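Local coordinates for protein ULam111 (Flavobacterium sp., PDB 5WUT) that probably hydrolyses the beta-1,3-glucosidic bonds of laminarin, as a family 16 glycoside hydrolase with a beta-jelly-roll fold, at residues C34-G37 against N38-Q42; T73-G76 against K77-Q81; T151-D154 against T155-Q158. One frame throughout, in Å; residues are numbered along the deposited sequence.

Interaction 1: C34-G37 against N38-Q42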
ATOM      1  N   CYS A  34      20.581 -14.839  26.028  1.00 24.55           N
ATOM      2  CA  CYS A  34      19.421 -14.654  26.903  1.00 22.19           C
ATOM      3  C   CYS A  34      18.551 -13.477  26.472  1.00 24.27           C
ATOM      4  O   CYS A  34      19.053 -12.386  26.206  1.00 24.19           O
ATOM      5  CB  CYS A  34      19.876 -14.450  28.353  1.00 24.29           C
ATOM      6  SG  CYS A  34      20.939 -15.772  29.036  1.00 27.51           S
ATOM      7  N   GLY A  35      17.240 -13.692  26.448  1.00 19.60           N
ATOM      8  CA  GLY A  35      16.303 -12.671  26.007  1.00 19.00           C
ATOM      9  C   GLY A  35      16.224 -12.556  24.498  1.00 18.74           C
ATOM     10  O   GLY A  35      15.735 -11.551  23.966  1.00 18.96           O
ATOM     11  N   TRP A  36      16.723 -13.588  23.819  1.00 16.98           N
ATOM     12  CA  TRP A  36      16.677 -13.724  22.365  1.00 22.05           C
ATOM     13  C   TRP A  36      17.299 -12.575  21.585  1.00 22.07           C
ATOM     14  O   TRP A  36      16.906 -12.303  20.457  1.00 22.32           O
ATOM     15  CB  TRP A  36      15.218 -13.928  21.944  1.00 17.53           C
ATOM     16  CG  TRP A  36      14.689 -15.191  22.552  1.00 15.97           C
ATOM     17  CD1 TRP A  36      13.971 -15.308  23.701  1.00 14.18           C
ATOM     18  CD2 TRP A  36      14.878 -16.521  22.055  1.00 13.77           C
ATOM     19  NE1 TRP A  36      13.688 -16.636  23.957  1.00 13.61           N
ATOM     20  CE2 TRP A  36      14.241 -17.400  22.960  1.00 12.34           C
ATOM     21  CE3 TRP A  36      15.522 -17.055  20.932  1.00 17.62           C
ATOM     22  CZ2 TRP A  36      14.224 -18.780  22.769  1.00 14.01           C
ATOM     23  CZ3 TRP A  36      15.507 -18.427  20.749  1.00 17.95           C
ATOM     24  CH2 TRP A  36      14.865 -19.271  21.666  1.00 16.24           C
ATOM     25  N   GLY A  37      18.326 -11.955  22.157  1.00 22.15           N
ATOM     26  CA  GLY A  37      19.087 -10.967  21.418  1.00 23.56           C
ATOM     27  C   GLY A  37      18.563  -9.562  21.615  1.00 26.47           C
ATOM     28  O   GLY A  37      19.210  -8.593  21.220  1.00 28.32           O
ATOM     29  N   ASN A  38      17.404  -9.440  22.250  1.00 20.40           N
ATOM     30  CA  ASN A  38      16.854  -8.116  22.517  1.00 22.33           C
ATOM     31  C   ASN A  38      16.277  -7.988  23.915  1.00 20.25           C
ATOM     32  O   ASN A  38      15.368  -7.187  24.141  1.00 22.69           O
ATOM     33  CB  ASN A  38      15.747  -7.794  21.516  1.00 19.76           C
ATOM     34  CG  ASN A  38      16.280  -7.290  20.196  1.00 22.99           C
ATOM     35  OD1 ASN A  38      16.835  -6.192  20.120  1.00 22.73           O
ATOM     36  ND2 ASN A  38      16.107  -8.084  19.139  1.00 24.06           N
ATOM     37  N   SER A  39      16.838  -8.737  24.862  1.00 20.25           N
ATOM     38  CA  SER A  39      16.472  -8.612  26.270  1.00 15.91           C
ATOM     39  C   SER A  39      14.962  -8.785  26.510  1.00 18.65           C
ATOM     40  O   SER A  39      14.363  -8.108  27.340  1.00 18.33           O
ATOM     41  CB  SER A  39      16.941  -7.252  26.801  1.00 19.28           C
ATOM     42  OG  SER A  39      17.082  -7.284  28.203  1.00 20.12           O
ATOM     43  N   GLU A  40      14.353  -9.691  25.757  1.00 14.73           N
ATOM     44  CA  GLU A  40      12.911  -9.915  25.797  1.00 13.56           C
ATOM     45  C   GLU A  40      12.389 -10.630  27.041  1.00 15.52           C
ATOM     46  O   GLU A  40      13.133 -11.340  27.715  1.00 16.99           O
ATOM     47  CB  GLU A  40      12.514 -10.672  24.532  1.00 13.15           C
ATOM     48  CG  GLU A  40      12.566  -9.764  23.314  1.00 16.42           C
ATOM     49  CD  GLU A  40      12.560 -10.517  22.020  1.00 16.57           C
ATOM     50  OE1 GLU A  40      12.346 -11.752  22.039  1.00 16.02           O
ATOM     51  OE2 GLU A  40      12.749  -9.861  20.962  1.00 17.31           O
ATOM     52  N   ARG A  41      11.108 -10.414  27.347  1.00 12.67           N
ATOM     53  CA  ARG A  41      10.520 -10.970  28.566  1.00 12.99           C
ATOM     54  C   ARG A  41      10.052 -12.435  28.474  1.00 15.73           C
ATOM     55  O   ARG A  41      10.057 -13.145  29.484  1.00 16.83           O
ATOM     56  CB  ARG A  41       9.332 -10.119  29.025  1.00 16.25           C
ATOM     57  CG  ARG A  41       9.670  -8.659  29.301  1.00 16.61           C
ATOM     58  CD  ARG A  41       8.550  -7.972  30.043  1.00 14.40           C
ATOM     59  NE  ARG A  41       8.777  -6.530  30.113  1.00 15.76           N
ATOM     60  CZ  ARG A  41       8.064  -5.686  30.855  1.00 16.31           C
ATOM     61  NH1 ARG A  41       7.083  -6.126  31.641  1.00 14.65           N
ATOM     62  NH2 ARG A  41       8.357  -4.391  30.828  1.00 20.21           N
ATOM     63  N   GLN A  42       9.640 -12.888  27.293  1.00 16.01           N
ATOM     64  CA  GLN A  42       8.945 -14.174  27.204  1.00 14.56           C
ATOM     65  C   GLN A  42       9.837 -15.404  27.240  1.00 11.37           C
ATOM     66  O   GLN A  42      10.983 -15.382  26.788  1.00 12.38           O
ATOM     67  CB  GLN A  42       8.095 -14.222  25.924  1.00 12.03           C
ATOM     68  CG  GLN A  42       8.889 -14.528  24.650  1.00 12.65           C
ATOM     69  CD  GLN A  42       9.785 -13.390  24.211  1.00 12.20           C
ATOM     70  OE1 GLN A  42       9.505 -12.226  24.500  1.00 11.67           O
ATOM     71  NE2 GLN A  42      10.864 -13.716  23.501  1.00 12.66           N
TER
HETATM   72  O   HOH W   1      19.163 -10.535  24.576  1.00 21.22           O
HETATM   73  O   HOH W   2      14.862 -10.694  19.368  1.00 22.36           O
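A wide pi-type turn, wound with three successive residues of positive phi (G35, W36 and G37), brings G35 up against E40 just ahead of strand 42-44. The carbonyl of G35 is the hub. E40 N reaches G35 O at 2.9 Å, lying in the carbonyl plane on a lone pair, with an almost straight N-H...O angle of 170°. N38 N reaches the same oxygen at 3.2 Å from above that plane, well off the lone pair. G35 has to be bare: a CB there would run into S39 CA and E40 N.

Two waters bridge polar groups of the turn. One donates to C34 O and accepts from S39 N at 3.0 Å, and more weakly from G37 N. The other donates to both W36 O and E40 OE2 and takes a hydrogen from N38 ND2, while N38 OD1 pairs with N211.

The E40 chain, extended beyond CG, lays its carboxylate near W36, with OE1 3.6 Å from W36 CB. Q42 NE2 donates to E40 OE1 at 2.9 Å on the anti side, and that same NE2 lies 3.5 Å from W36 CD1. Q42 can do this because its CG sits between the backbone N and the carbonyl carbon (chi1 79°) and the chain then bends at chi2. The indole NE1, next to CD1, bonds G28 O, and Y44 meets the ring edge-to-face. N38 and E40 also touch W98 of strand 97-105. The W-G-N-x-E run recalls family 16 laminarinases, where such a loop leads into a strand of the jelly roll.

Interaction 2: T73-G76 against K77-Q81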
ATOM      1  N   THR A  73      10.149 -22.222  13.593  1.00  8.72           N
ATOM      2  CA  THR A  73      10.917 -22.017  12.363  1.00  9.63           C
ATOM      3  C   THR A  73      10.804 -23.210  11.442  1.00 10.99           C
ATOM      4  O   THR A  73      10.418 -24.298  11.871  1.00  9.91           O
ATOM      5  CB  THR A  73      12.413 -21.816  12.615  1.00  9.54           C
ATOM      6  OG1 THR A  73      13.043 -23.097  12.814  1.00 11.67           O
ATOM      7  CG2 THR A  73      12.648 -20.946  13.825  1.00 11.00           C
ATOM      8  N   THR A  74      11.179 -23.025  10.183  1.00  9.10           N
ATOM      9  CA  THR A  74      11.265 -24.169   9.268  1.00  8.28           C
ATOM     10  C   THR A  74      12.711 -24.558   8.972  1.00 10.33           C
ATOM     11  O   THR A  74      12.985 -25.241   7.993  1.00 10.34           O
ATOM     12  CB  THR A  74      10.536 -23.902   7.934  1.00 10.12           C
ATOM     13  OG1 THR A  74      11.196 -22.851   7.217  1.00 10.08           O
ATOM     14  CG2 THR A  74       9.087 -23.545   8.169  1.00 11.44           C
ATOM     15  N   GLN A  75      13.638 -24.143   9.834  1.00  9.15           N
ATOM     16  CA  GLN A  75      15.062 -24.408   9.621  1.00 10.11           C
ATOM     17  C   GLN A  75      15.350 -25.884   9.356  1.00 11.56           C
ATOM     18  O   GLN A  75      14.951 -26.738  10.135  1.00 12.66           O
ATOM     19  CB  GLN A  75      15.885 -23.949  10.825  1.00 10.34           C
ATOM     20  CG  GLN A  75      17.387 -24.047  10.587  1.00 13.24           C
ATOM     21  CD  GLN A  75      18.198 -23.546  11.770  1.00 17.09           C
ATOM     22  OE1 GLN A  75      17.664 -23.309  12.852  1.00 22.90           O
ATOM     23  NE2 GLN A  75      19.498 -23.363  11.557  1.00 23.94           N
ATOM     24  N   GLY A  76      16.051 -26.156   8.260  1.00 11.60           N
ATOM     25  CA  GLY A  76      16.440 -27.513   7.901  1.00 12.90           C
ATOM     26  C   GLY A  76      15.302 -28.409   7.447  1.00 15.12           C
ATOM     27  O   GLY A  76      15.512 -29.599   7.217  1.00 13.74           O
ATOM     28  N   LYS A  77      14.108 -27.839   7.301  1.00 11.43           N
ATOM     29  CA  LYS A  77      12.904 -28.599   6.948  1.00 11.89           C
ATOM     30  C   LYS A  77      12.161 -28.075   5.720  1.00 12.90           C
ATOM     31  O   LYS A  77      11.754 -28.851   4.859  1.00 13.73           O
ATOM     32  CB  LYS A  77      11.954 -28.628   8.137  1.00 10.86           C
ATOM     33  CG  LYS A  77      12.513 -29.456   9.283  1.00 11.53           C
ATOM     34  CD  LYS A  77      11.632 -29.408  10.506  1.00 11.93           C
ATOM     35  CE  LYS A  77      12.126 -30.445  11.506  1.00 12.43           C
ATOM     36  NZ  LYS A  77      11.299 -30.399  12.745  1.00 14.35           N
ATOM     37  N   LYS A  78      11.950 -26.764   5.669  1.00 10.58           N
ATOM     38  CA  LYS A  78      11.378 -26.133   4.482  1.00 11.79           C
ATOM     39  C   LYS A  78      12.164 -24.862   4.196  1.00 10.51           C
ATOM     40  O   LYS A  78      12.018 -23.859   4.899  1.00 12.41           O
ATOM     41  CB  LYS A  78       9.892 -25.832   4.667  1.00 12.14           C
ATOM     42  CG  LYS A  78       8.981 -27.055   4.495  1.00 13.18           C
ATOM     43  CD  LYS A  78       8.925 -27.474   3.028  1.00 14.14           C
ATOM     44  CE  LYS A  78       8.111 -28.759   2.833  1.00 15.09           C
ATOM     45  NZ  LYS A  78       8.833 -29.973   3.293  1.00 15.46           N
ATOM     46  N   GLU A  79      13.027 -24.921   3.193  1.00  9.39           N
ATOM     47  CA  GLU A  79      13.879 -23.786   2.844  1.00  8.91           C
ATOM     48  C   GLU A  79      13.763 -23.484   1.352  1.00 10.56           C
ATOM     49  O   GLU A  79      13.578 -24.391   0.529  1.00 10.88           O
ATOM     50  CB  GLU A  79      15.340 -24.047   3.236  1.00 10.53           C
ATOM     51  CG  GLU A  79      15.509 -24.393   4.723  1.00 12.36           C
ATOM     52  CD  GLU A  79      16.949 -24.326   5.209  1.00 11.86           C
ATOM     53  OE1 GLU A  79      17.866 -24.302   4.363  1.00 15.88           O
ATOM     54  OE2 GLU A  79      17.173 -24.309   6.455  1.00 12.13           O
ATOM     55  N   PHE A  80      13.836 -22.199   1.018  1.00 10.08           N
ATOM     56  CA  PHE A  80      13.650 -21.733  -0.356  1.00 10.23           C
ATOM     57  C   PHE A  80      14.625 -20.635  -0.738  1.00 10.01           C
ATOM     58  O   PHE A  80      14.996 -19.808   0.087  1.00 10.58           O
ATOM     59  CB  PHE A  80      12.209 -21.242  -0.547  1.00  9.96           C
ATOM     60  CG  PHE A  80      11.190 -22.299  -0.248  1.00 11.58           C
ATOM     61  CD1 PHE A  80      10.817 -23.200  -1.227  1.00 13.58           C
ATOM     62  CD2 PHE A  80      10.657 -22.426   1.016  1.00 14.15           C
ATOM     63  CE1 PHE A  80       9.897 -24.201  -0.954  1.00 13.84           C
ATOM     64  CE2 PHE A  80       9.747 -23.428   1.301  1.00 13.77           C
ATOM     65  CZ  PHE A  80       9.360 -24.308   0.296  1.00 12.19           C
ATOM     66  N   GLN A  81      15.044 -20.642  -2.001  1.00 10.51           N
ATOM     67  CA  GLN A  81      15.878 -19.581  -2.549  1.00 11.06           C
ATOM     68  C   GLN A  81      15.119 -18.906  -3.683  1.00 10.60           C
ATOM     69  O   GLN A  81      14.854 -19.546  -4.719  1.00 11.22           O
ATOM     70  CB  GLN A  81      17.208 -20.127  -3.057  1.00 11.62           C
ATOM     71  CG  GLN A  81      18.138 -19.057  -3.597  1.00 12.09           C
ATOM     72  CD  GLN A  81      19.490 -19.612  -4.015  1.00 11.96           C
ATOM     73  OE1 GLN A  81      19.964 -20.614  -3.466  1.00 15.39           O
ATOM     74  NE2 GLN A  81      20.120 -18.964  -4.991  1.00 15.51           N
TER
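T74 O is gripped twice, by K77 N at 2.9 Å and by K78 N at 3.0 Å. The K78 N-H lies in the carbonyl plane and points almost straight at the oxygen (169°), whereas K77 N is tilted from that plane. With Q75 and G76 at its corners, the first bond closes a type II beta turn, whose positive phi at G76 suits a residue without a side chain. T74 OG1, set between the backbone N and the carbonyl carbon (chi1 65°), hands its hydrogen to K78 O at 2.7 Å and accepts another from F202 N. Just before, T73 OG1 takes Q75 N in an ST turn.

E79 reaches back with its chain extended beyond CG, and OE2 catches G76 N at 2.8 Å from above the carboxylate plane, while OE1 bonds S106. With E79 replaced by an alanine, the G76 amide would probably lose its carboxylate acceptor and S106 its partner, leaving the G76 corner less firmly held. K77 NZ is held by T20, W23 and N24. The turn lies at the break in strand 66-80; T74 and E79 rest on Y201 of strand 200-208, and K78 touches W9 of strand 7-11.

Interaction 3: T151-D154 against T155-Q158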
ATOM      1  N   THR A 151       6.003   1.878   7.169  1.00 12.33           N
ATOM      2  CA  THR A 151       4.837   2.153   6.341  1.00 11.44           C
ATOM      3  C   THR A 151       3.613   2.381   7.203  1.00 12.18           C
ATOM      4  O   THR A 151       3.253   1.547   8.027  1.00 11.08           O
ATOM      5  CB  THR A 151       4.566   1.004   5.346  1.00 10.83           C
ATOM      6  OG1 THR A 151       5.720   0.815   4.520  1.00 13.42           O
ATOM      7  CG2 THR A 151       3.370   1.322   4.455  1.00 13.06           C
ATOM      8  N   ARG A 152       2.983   3.527   7.015  1.00 10.49           N
ATOM      9  CA  ARG A 152       1.762   3.842   7.732  1.00 11.32           C
ATOM     10  C   ARG A 152       0.537   3.202   7.104  1.00 10.98           C
ATOM     11  O   ARG A 152       0.279   3.358   5.912  1.00 10.21           O
ATOM     12  CB  ARG A 152       1.556   5.351   7.807  1.00 11.91           C
ATOM     13  CG  ARG A 152       0.223   5.705   8.408  1.00 13.94           C
ATOM     14  CD  ARG A 152       0.033   7.207   8.546  1.00 20.48           C
ATOM     15  NE  ARG A 152      -1.371   7.528   8.776  1.00 18.38           N
ATOM     16  CZ  ARG A 152      -1.864   8.763   8.738  1.00 18.49           C
ATOM     17  NH1 ARG A 152      -1.060   9.787   8.489  1.00 19.22           N
ATOM     18  NH2 ARG A 152      -3.159   8.970   8.947  1.00 22.99           N
ATOM     19  N   ILE A 153      -0.234   2.496   7.926  1.00 10.52           N
ATOM     20  CA  ILE A 153      -1.448   1.822   7.488  1.00 12.58           C
ATOM     21  C   ILE A 153      -2.437   1.875   8.644  1.00 11.17           C
ATOM     22  O   ILE A 153      -2.333   1.088   9.588  1.00 12.58           O
ATOM     23  CB  ILE A 153      -1.187   0.335   7.076  1.00 11.39           C
ATOM     24  CG1 ILE A 153      -0.009   0.232   6.100  1.00 15.03           C
ATOM     25  CG2 ILE A 153      -2.452  -0.300   6.529  1.00 13.66           C
ATOM     26  CD1 ILE A 153       0.341  -1.184   5.629  1.00 13.78           C
ATOM     27  N   ASP A 154      -3.386   2.811   8.613  1.00 11.62           N
ATOM     28  CA  ASP A 154      -4.233   3.013   9.793  1.00 14.11           C
ATOM     29  C   ASP A 154      -5.193   1.864  10.072  1.00 12.81           C
ATOM     30  O   ASP A 154      -5.749   1.768  11.169  1.00 15.57           O
ATOM     31  CB  ASP A 154      -5.035   4.310   9.657  1.00 16.46           C
ATOM     32  CG  ASP A 154      -4.184   5.537   9.841  1.00 20.86           C
ATOM     33  OD1 ASP A 154      -2.968   5.398  10.106  1.00 19.12           O
ATOM     34  OD2 ASP A 154      -4.733   6.649   9.722  1.00 23.05           O
ATOM     35  N   THR A 155      -5.402   1.010   9.077  1.00 13.77           N
ATOM     36  CA  THR A 155      -6.299  -0.125   9.202  1.00 11.59           C
ATOM     37  C   THR A 155      -5.591  -1.437   9.536  1.00 11.18           C
ATOM     38  O   THR A 155      -6.231  -2.480   9.549  1.00 12.78           O
ATOM     39  CB  THR A 155      -7.071  -0.372   7.887  1.00 13.25           C
ATOM     40  OG1 THR A 155      -6.128  -0.490   6.817  1.00 13.79           O
ATOM     41  CG2 THR A 155      -8.012   0.772   7.595  1.00 15.84           C
ATOM     42  N   ILE A 156      -4.289  -1.406   9.809  1.00 10.50           N
ATOM     43  CA  ILE A 156      -3.551  -2.675   9.867  1.00 10.00           C
ATOM     44  C   ILE A 156      -4.006  -3.591  11.014  1.00 11.74           C
ATOM     45  O   ILE A 156      -3.922  -4.812  10.902  1.00 11.38           O
ATOM     46  CB  ILE A 156      -2.011  -2.436   9.965  1.00  9.02           C
ATOM     47  CG1 ILE A 156      -1.229  -3.678   9.493  1.00  8.23           C
ATOM     48  CG2 ILE A 156      -1.590  -1.981  11.370  1.00  9.94           C
ATOM     49  CD1 ILE A 156      -1.303  -3.924   7.981  1.00 10.90           C
ATOM     50  N   GLU A 157      -4.519  -3.008  12.091  1.00 11.88           N
ATOM     51  CA  GLU A 157      -5.006  -3.792  13.219  1.00 12.04           C
ATOM     52  C   GLU A 157      -6.366  -4.443  12.941  1.00 11.30           C
ATOM     53  O   GLU A 157      -6.822  -5.286  13.723  1.00 14.75           O
ATOM     54  CB  GLU A 157      -5.104  -2.916  14.473  1.00 14.35           C
ATOM     55  CG  GLU A 157      -3.777  -2.471  15.068  1.00 12.51           C
ATOM     56  CD  GLU A 157      -3.227  -1.201  14.449  1.00 10.84           C
ATOM     57  OE1 GLU A 157      -3.920  -0.598  13.585  1.00 13.59           O
ATOM     58  OE2 GLU A 157      -2.100  -0.797  14.827  1.00 11.49           O
ATOM     59  N   GLN A 158      -7.026  -4.046  11.854  1.00 13.03           N
ATOM     60  CA  GLN A 158      -8.361  -4.570  11.537  1.00 13.43           C
ATOM     61  C   GLN A 158      -8.280  -5.757  10.598  1.00 15.20           C
ATOM     62  O   GLN A 158      -7.803  -5.618   9.474  1.00 15.50           O
ATOM     63  CB  GLN A 158      -9.236  -3.487  10.886  1.00 18.55           C
ATOM     64  CG  GLN A 158      -9.471  -2.242  11.731  1.00 19.97           C
ATOM     65  CD  GLN A 158      -9.929  -1.052  10.894  1.00 25.33           C
ATOM     66  OE1 GLN A 158     -10.700  -1.204   9.946  1.00 35.42           O
ATOM     67  NE2 GLN A 158      -9.451   0.140  11.242  1.00 27.56           N
TER
HETATM   68  O   HOH W   3      -6.771  -0.130  12.829  1.00 19.87           O
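I153 and I156 are the first and last residues of a type I beta turn that takes the chain off the end of strand 148-152, and a second type I turn, T155 to Q158, follows directly. Before the turn, T151 is still in the strand and packs on V132 of its neighbour, strand 131-137, and on I179 of the second subunit. R152 comes next, its chain drawn out straight, and grips D154 side-on: NE bonds D154 OD1 at 3.0 Å and NH2 forms a salt bridge to D154 OD2 at 2.9 Å, each oxygen met on its syn side. The carboxylate carbon lies at the edge of the guanidinium, in its plane. Two bonds hold the group's rotation, and NH1 makes a weak, long ion pair with D173 of the second subunit.

I153 then turns inward. Its O accepts from I156 N at 3.2 Å, the donor standing above the carbonyl plane, and its CD1 meets I156 CD1 at 4.0 Å. I156 can answer because its CG1 swings anti to the backbone N (chi1 -158°), and V132, L91 and Y163 pack around it. I153 CG2 also touches T155 OG1 at 3.7 Å, the two side chains crossing at about a right angle.

D154 closes the segment with its carbonyl facing the second turn. E157, bent at chi2, sends OE2 to Y124 OH and H130 N. One water bridges the two turns, donating to D154 O at 2.7 Å and to E157 OE1 at 3.0 Å while accepting from Q158 NE2 at 3.1 Å.

How the interactions relate
From the N terminus the three contacts come in series, each a local turn that is finished before the next begins; none nests in or crosses another. Interaction 1 closes the turn that leads into strand 42-44, which runs parallel to strand 66-80. Interaction 2 is the break inside that strand 66-80, about 23 Å from interaction 1 between centres. Both lean on strand 200-208, the first through I208 and A207, the second through F202 and Y201. Interaction 3 lies on the opposite side of the chain's centre from interaction 2, about 29 Å away between centres, joining the end of strand 148-152 to the approach of strand 161-167, beside the second subunit.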